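Local coordinates for regulator of g-protein signalling 1 (Homo sapiens, PDB 2BV1) that speeds GTP hydrolysis by G protein alpha subunits through its RGS domain, driving them into the inactive GDP-bound form and damping receptor signalling, at residues R96-K101 / F111-K116; N37-F42 / E50-W55. All blocks are in the same frame, centred on the assembly; numbering follows the deposited sequence.

Interaction 1. Residues R96-K101 / F111-K116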
loop_
_atom_site.group_PDB
_atom_site.type_symbol
_atom_site.label_atom_id
_atom_site.label_comp_id
_atom_site.label_asym_id
_atom_site.label_seq_id
_atom_site.Cartn_x
_atom_site.Cartn_y
_atom_site.Cartn_z
ATOM N N ARG A 96 -12.408 -6.581 -8.910
ATOM C CA ARG A 96 -11.791 -7.905 -8.811
ATOM C C ARG A 96 -11.938 -8.696 -10.106
ATOM O O ARG A 96 -10.944 -9.174 -10.640
ATOM C CB ARG A 96 -12.362 -8.681 -7.619
ATOM C CG ARG A 96 -11.498 -9.845 -7.145
ATOM C CD ARG A 96 -12.077 -10.559 -5.920
ATOM N NE ARG A 96 -12.592 -9.622 -4.905
ATOM C CZ ARG A 96 -13.892 -9.444 -4.604
ATOM N NH1 ARG A 96 -14.871 -10.125 -5.208
ATOM N NH2 ARG A 96 -14.226 -8.571 -3.669
ATOM N N GLU A 97 -13.171 -8.808 -10.625
ATOM C CA GLU A 97 -13.432 -9.524 -11.866
ATOM C C GLU A 97 -12.661 -8.949 -13.061
ATOM O O GLU A 97 -12.092 -9.717 -13.876
ATOM C CB GLU A 97 -14.945 -9.554 -12.187
ATOM C CG GLU A 97 -15.797 -10.276 -11.131
ATOM C CD GLU A 97 -16.231 -11.687 -11.528
ATOM O OE1 GLU A 97 -16.792 -11.892 -12.645
ATOM O OE2 GLU A 97 -16.045 -12.594 -10.678
ATOM N N SER A 98 -12.643 -7.626 -13.202
ATOM C CA SER A 98 -11.859 -7.035 -14.298
ATOM C C SER A 98 -10.333 -7.221 -14.132
ATOM O O SER A 98 -9.635 -7.442 -15.129
ATOM C CB SER A 98 -12.211 -5.571 -14.564
ATOM O OG SER A 98 -11.911 -4.771 -13.475
ATOM N N THR A 99 -9.832 -7.149 -12.899
ATOM C CA THR A 99 -8.409 -7.397 -12.631
ATOM C C THR A 99 -8.038 -8.857 -13.035
ATOM O O THR A 99 -7.025 -9.092 -13.707
ATOM C CB THR A 99 -8.057 -7.112 -11.165
ATOM O OG1 THR A 99 -8.289 -5.728 -10.855
ATOM C CG2 THR A 99 -6.551 -7.447 -10.824
ATOM N N ALA A 100 -8.885 -9.808 -12.633
ATOM C CA ALA A 100 -8.702 -11.206 -12.937
ATOM C C ALA A 100 -8.572 -11.438 -14.452
ATOM O O ALA A 100 -7.779 -12.258 -14.899
ATOM C CB ALA A 100 -9.848 -11.998 -12.382
ATOM N N LYS A 101 -9.372 -10.713 -15.226
ATOM C CA LYS A 101 -9.323 -10.772 -16.666
ATOM C C LYS A 101 -8.021 -10.192 -17.220
ATOM O O LYS A 101 -7.493 -10.711 -18.209
ATOM C CB LYS A 101 -10.508 -10.019 -17.279
ATOM C CG LYS A 101 -11.784 -10.827 -17.342
ATOM N N PHE A 111 -2.909 -3.444 -12.623
ATOM C CA PHE A 111 -3.386 -3.306 -11.251
ATOM C C PHE A 111 -3.778 -1.876 -10.850
ATOM O O PHE A 111 -4.103 -1.651 -9.665
ATOM C CB PHE A 111 -2.325 -3.835 -10.245
ATOM C CG PHE A 111 -2.063 -5.285 -10.379
ATOM C CD1 PHE A 111 -3.018 -6.208 -9.950
ATOM C CD2 PHE A 111 -0.878 -5.747 -10.950
ATOM C CE1 PHE A 111 -2.810 -7.573 -10.094
ATOM C CE2 PHE A 111 -0.659 -7.101 -11.118
ATOM C CZ PHE A 111 -1.600 -8.020 -10.682
ATOM N N ASP A 112 -3.738 -0.944 -11.812
ATOM C CA ASP A 112 -4.049 0.484 -11.575
ATOM C C ASP A 112 -5.425 0.711 -10.933
ATOM O O ASP A 112 -5.567 1.541 -10.045
ATOM C CB ASP A 112 -4.002 1.254 -12.884
ATOM C CG ASP A 112 -2.571 1.532 -13.361
ATOM O OD1 ASP A 112 -1.599 1.119 -12.693
ATOM O OD2 ASP A 112 -2.450 2.192 -14.404
ATOM N N GLU A 113 -6.429 -0.031 -11.367
ATOM C CA GLU A 113 -7.782 0.145 -10.831
ATOM C C GLU A 113 -7.849 -0.343 -9.384
ATOM O O GLU A 113 -8.332 0.354 -8.483
ATOM C CB GLU A 113 -8.825 -0.575 -11.696
ATOM C CG GLU A 113 -9.394 0.235 -12.852
ATOM C CD GLU A 113 -10.506 -0.509 -13.595
ATOM O OE1 GLU A 113 -11.234 -1.331 -12.952
ATOM O OE2 GLU A 113 -10.655 -0.272 -14.825
ATOM N N ALA A 114 -7.351 -1.552 -9.156
ATOM C CA ALA A 114 -7.335 -2.133 -7.824
ATOM C C ALA A 114 -6.455 -1.324 -6.886
ATOM O O ALA A 114 -6.792 -1.123 -5.707
ATOM C CB ALA A 114 -6.907 -3.592 -7.863
ATOM N N GLN A 115 -5.382 -0.775 -7.423
ATOM C CA GLN A 115 -4.415 -0.030 -6.609
ATOM C C GLN A 115 -5.094 1.281 -6.134
ATOM O O GLN A 115 -4.949 1.702 -5.007
ATOM C CB GLN A 115 -3.181 0.299 -7.413
ATOM C CG GLN A 115 -2.104 0.964 -6.548
ATOM C CD GLN A 115 -0.803 1.259 -7.272
ATOM O OE1 GLN A 115 -0.745 1.270 -8.494
ATOM N NE2 GLN A 115 0.261 1.506 -6.497
ATOM N N LYS A 116 -5.813 1.911 -7.052
ATOM C CA LYS A 116 -6.525 3.122 -6.746
ATOM C C LYS A 116 -7.559 2.915 -5.656
ATOM O O LYS A 116 -7.631 3.689 -4.742
ATOM C CB LYS A 116 -7.119 3.701 -7.997
ATOM C CG LYS A 116 -7.551 5.159 -7.813
HETATM O O HOH W 1 -9.442 -3.808 -13.390
HETATM O O HOH W 2 -6.849 -3.579 -11.446
#
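Thr99 on helix 93-103 faces Phe111 and Ala114 at the start of helix 112-131, and its CA is the nearest to Phe111 CA, at 6.6 Å. The Thr99 CB points across the gap and splits into two branches with different work. CG2, opposite the backbone N, meets the CD1-CE1 side of the Phe111 ring obliquely, 3.8 Å from each of the two atoms. The two side chains cross at about a right angle. The ring's own CB leaves Phe111 at an angle to the gap, and with CG anti to the carbonyl carbon (chi1 -64°) the ring is brought with its CD1-CE1 side to the methyl.

On the other branch, Thr99 OG1 is 3.9 Å from Ala114 CB, but its bonding is polar. It hydrogen-bonds to Thr95 O one turn back, and a water donates to Thr99 OG1 at 2.7 Å. That water also accepts the Ala114 N-H at 3.1 Å, serving a backbone amide in the first turn of its helix. The water thus bridges residues 96-101 and 111-116, between which no direct hydrogen bond forms.

Toward solvent, Ser98 OG and Glu113 OE1 stand 3.5 Å apart, too far for a direct hydrogen bond to be assigned. A second water lies 2.7 Å from Ser98 OG and donates weakly to Glu113 OE1 and to Thr99 OG1. Ser98 OG is meanwhile tied to its own helix through Arg94 O and Thr95 O.

Elsewhere on its surface, Phe111 meets Tyr61 edge-to-face and packs on Ala73 and Ile76, while Ala114 rests on Phe54. Helices 50-62, 69-81 and 112-131 thereby converge with helix 93-103, as expected for the helical-bundle core of the RGS fold.

Interaction 2. Residues N37-F42 / E50-W55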
loop_
_atom_site.group_PDB
_atom_site.type_symbol
_atom_site.label_atom_id
_atom_site.label_comp_id
_atom_site.label_asym_id
_atom_site.label_seq_id
_atom_site.Cartn_x
_atom_site.Cartn_y
_atom_site.Cartn_z
ATOM N N ASN A 37 7.461 2.262 6.473
ATOM C CA ASN A 37 7.765 1.273 7.461
ATOM C C ASN A 37 6.943 1.468 8.751
ATOM O O ASN A 37 6.510 0.500 9.357
ATOM C CB ASN A 37 9.313 1.275 7.820
ATOM C CG ASN A 37 10.239 0.782 6.674
ATOM O OD1 ASN A 37 11.466 1.098 6.637
ATOM N ND2 ASN A 37 9.694 -0.027 5.790
ATOM N N VAL A 38 6.826 2.705 9.222
ATOM C CA VAL A 38 6.077 2.981 10.467
ATOM C C VAL A 38 4.538 2.808 10.234
ATOM O O VAL A 38 3.833 2.192 11.008
ATOM C CB VAL A 38 6.440 4.403 11.011
ATOM C CG1 VAL A 38 5.642 4.736 12.283
ATOM C CG2 VAL A 38 7.942 4.514 11.391
ATOM N N PHE A 39 4.053 3.313 9.121
ATOM C CA PHE A 39 2.635 3.100 8.749
ATOM C C PHE A 39 2.321 1.606 8.577
ATOM O O PHE A 39 1.359 1.080 9.152
ATOM C CB PHE A 39 2.340 3.905 7.504
ATOM C CG PHE A 39 0.907 3.855 7.060
ATOM C CD1 PHE A 39 -0.140 4.054 7.949
ATOM C CD2 PHE A 39 0.598 3.608 5.740
ATOM C CE1 PHE A 39 -1.477 4.067 7.488
ATOM C CE2 PHE A 39 -0.762 3.562 5.317
ATOM C CZ PHE A 39 -1.758 3.799 6.193
ATOM N N GLY A 40 3.185 0.926 7.827
ATOM C CA GLY A 40 3.170 -0.510 7.745
ATOM C C GLY A 40 3.039 -1.227 9.063
ATOM O O GLY A 40 2.248 -2.176 9.178
ATOM N N SER A 41 3.865 -0.824 10.055
ATOM C CA SER A 41 3.837 -1.454 11.351
ATOM C C SER A 41 2.475 -1.254 12.032
ATOM O O SER A 41 1.937 -2.161 12.638
ATOM C CB SER A 41 4.955 -0.893 12.251
ATOM O OG SER A 41 6.231 -1.038 11.612
ATOM N N PHE A 42 1.940 -0.050 11.940
ATOM C CA PHE A 42 0.576 0.258 12.481
ATOM C C PHE A 42 -0.538 -0.568 11.802
ATOM O O PHE A 42 -1.389 -1.118 12.461
ATOM C CB PHE A 42 0.282 1.788 12.374
ATOM C CG PHE A 42 -1.166 2.148 12.600
ATOM C CD1 PHE A 42 -1.650 2.353 13.879
ATOM C CD2 PHE A 42 -2.039 2.323 11.520
ATOM C CE1 PHE A 42 -2.979 2.704 14.093
ATOM C CE2 PHE A 42 -3.359 2.668 11.729
ATOM C CZ PHE A 42 -3.823 2.871 13.008
ATOM N N GLU A 50 -2.198 -5.911 4.425
ATOM C CA GLU A 50 -2.379 -6.354 3.032
ATOM C C GLU A 50 -2.552 -5.163 2.114
ATOM O O GLU A 50 -2.188 -5.223 0.946
ATOM C CB GLU A 50 -3.551 -7.352 2.845
ATOM C CG GLU A 50 -4.994 -6.786 2.917
ATOM C CD GLU A 50 -5.494 -6.588 4.354
ATOM O OE1 GLU A 50 -4.678 -6.730 5.309
ATOM O OE2 GLU A 50 -6.709 -6.300 4.522
ATOM N N ASN A 51 -3.074 -4.063 2.650
ATOM C CA ASN A 51 -3.314 -2.869 1.830
ATOM C C ASN A 51 -2.042 -2.215 1.357
ATOM O O ASN A 51 -1.906 -1.876 0.175
ATOM C CB ASN A 51 -4.239 -1.851 2.551
ATOM C CG ASN A 51 -5.671 -2.276 2.529
ATOM O OD1 ASN A 51 -6.077 -3.063 1.669
ATOM N ND2 ASN A 51 -6.443 -1.829 3.508
ATOM N N ILE A 52 -1.104 -1.983 2.278
ATOM C CA ILE A 52 0.134 -1.295 1.907
ATOM C C ILE A 52 1.058 -2.246 1.153
ATOM O O ILE A 52 1.771 -1.861 0.237
ATOM C CB ILE A 52 0.858 -0.649 3.125
ATOM C CG1 ILE A 52 1.949 0.323 2.622
ATOM C CG2 ILE A 52 1.477 -1.701 4.049
ATOM C CD1 ILE A 52 2.775 0.959 3.737
ATOM N N GLU A 53 1.028 -3.501 1.539
ATOM C CA GLU A 53 1.815 -4.508 0.857
ATOM C C GLU A 53 1.385 -4.701 -0.571
ATOM O O GLU A 53 2.215 -4.739 -1.481
ATOM C CB GLU A 53 1.728 -5.789 1.633
ATOM C CG GLU A 53 2.506 -5.689 2.889
ATOM C CD GLU A 53 2.588 -7.001 3.594
ATOM O OE1 GLU A 53 1.805 -7.935 3.252
ATOM O OE2 GLU A 53 3.433 -7.083 4.509
ATOM N N PHE A 54 0.064 -4.744 -0.787
ATOM C CA PHE A 54 -0.462 -4.741 -2.136
ATOM C C PHE A 54 -0.034 -3.529 -2.893
ATOM O O PHE A 54 0.451 -3.642 -4.023
ATOM C CB PHE A 54 -2.025 -4.844 -2.164
ATOM C CG PHE A 54 -2.586 -4.788 -3.526
ATOM C CD1 PHE A 54 -2.335 -5.822 -4.438
ATOM C CD2 PHE A 54 -3.312 -3.666 -3.962
ATOM C CE1 PHE A 54 -2.858 -5.759 -5.760
ATOM C CE2 PHE A 54 -3.838 -3.603 -5.240
ATOM C CZ PHE A 54 -3.608 -4.642 -6.176
ATOM N N TRP A 55 -0.198 -2.359 -2.275
ATOM C CA TRP A 55 0.170 -1.106 -2.923
ATOM C C TRP A 55 1.662 -1.082 -3.340
ATOM O O TRP A 55 1.986 -0.766 -4.461
ATOM C CB TRP A 55 -0.185 0.079 -2.006
ATOM C CG TRP A 55 -0.019 1.376 -2.681
ATOM C CD1 TRP A 55 -0.952 2.028 -3.415
ATOM C CD2 TRP A 55 1.154 2.205 -2.701
ATOM N NE1 TRP A 55 -0.439 3.196 -3.899
ATOM C CE2 TRP A 55 0.850 3.330 -3.478
ATOM C CE3 TRP A 55 2.433 2.098 -2.137
ATOM C CZ2 TRP A 55 1.761 4.333 -3.724
ATOM C CZ3 TRP A 55 3.333 3.112 -2.364
ATOM C CH2 TRP A 55 2.988 4.222 -3.149
#
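Ile52 lays its CD1 methyl against the Phe39 ring and the Gly40 backbone, joining helices 33-45 and 50-62 within the all-helical RGS domain. The distances identify this single methyl as the contacting atom: Ile52 CD1 lies 4.0 Å from Phe39 CD2 and 4.1 Å from Gly40 N. Both Ile52 torsions are extended (chi1 -167°, chi2 -177°), which carries CD1 away from its own backbone toward Gly40.

Phe39 arrives differently. Its CB does not aim at the other helix, but CG lies opposite the backbone N, and the CD2 corner of the ring turns toward the methyl; the two side chains cross obliquely. At Gly40 there is no side chain, and Ile52 meets main chain there. Gly40 CA and Ile52 CA are the nearest pair of the two segments, at 6.6 Å.

No hydrogen bond crosses between the segments, and the contact is apolar. Its surroundings are largely apolar too: Phe39 also meets Phe130 edge-to-face and touches Leu26 and Leu29, while Ile52 packs on Leu30, so helices 26-31 and 112-131 complete the hydrophobic cluster.

One turn of helix 33-45 bears an extra polar tie: Ser41 N at 3.0 Å and Ser41 OG at 2.7 Å approach Asn37 O from opposite faces of its carbonyl plane.

In the fold
Both contacts join neighbouring helices of one RGS domain, with centres about 19 Å apart. The centre of interaction 2 lies about 5 Å from the centre of the chain and that of interaction 1 about 14 Å; both are largely buried, but their chemistry differs: the inner contact rests on one aliphatic methyl, whereas the outer one mixes a buried methyl-ring contact with water bridges and a polar margin at the surface. They touch through helices 50-62 and 112-131: Phe54 CE2 packs 3.8 Å from Ala114 C, and Gln115 lies beside Trp55. Helix 112-131 also supplies Phe130 to the ring cluster beside interaction 2, so this long helix spans both sites.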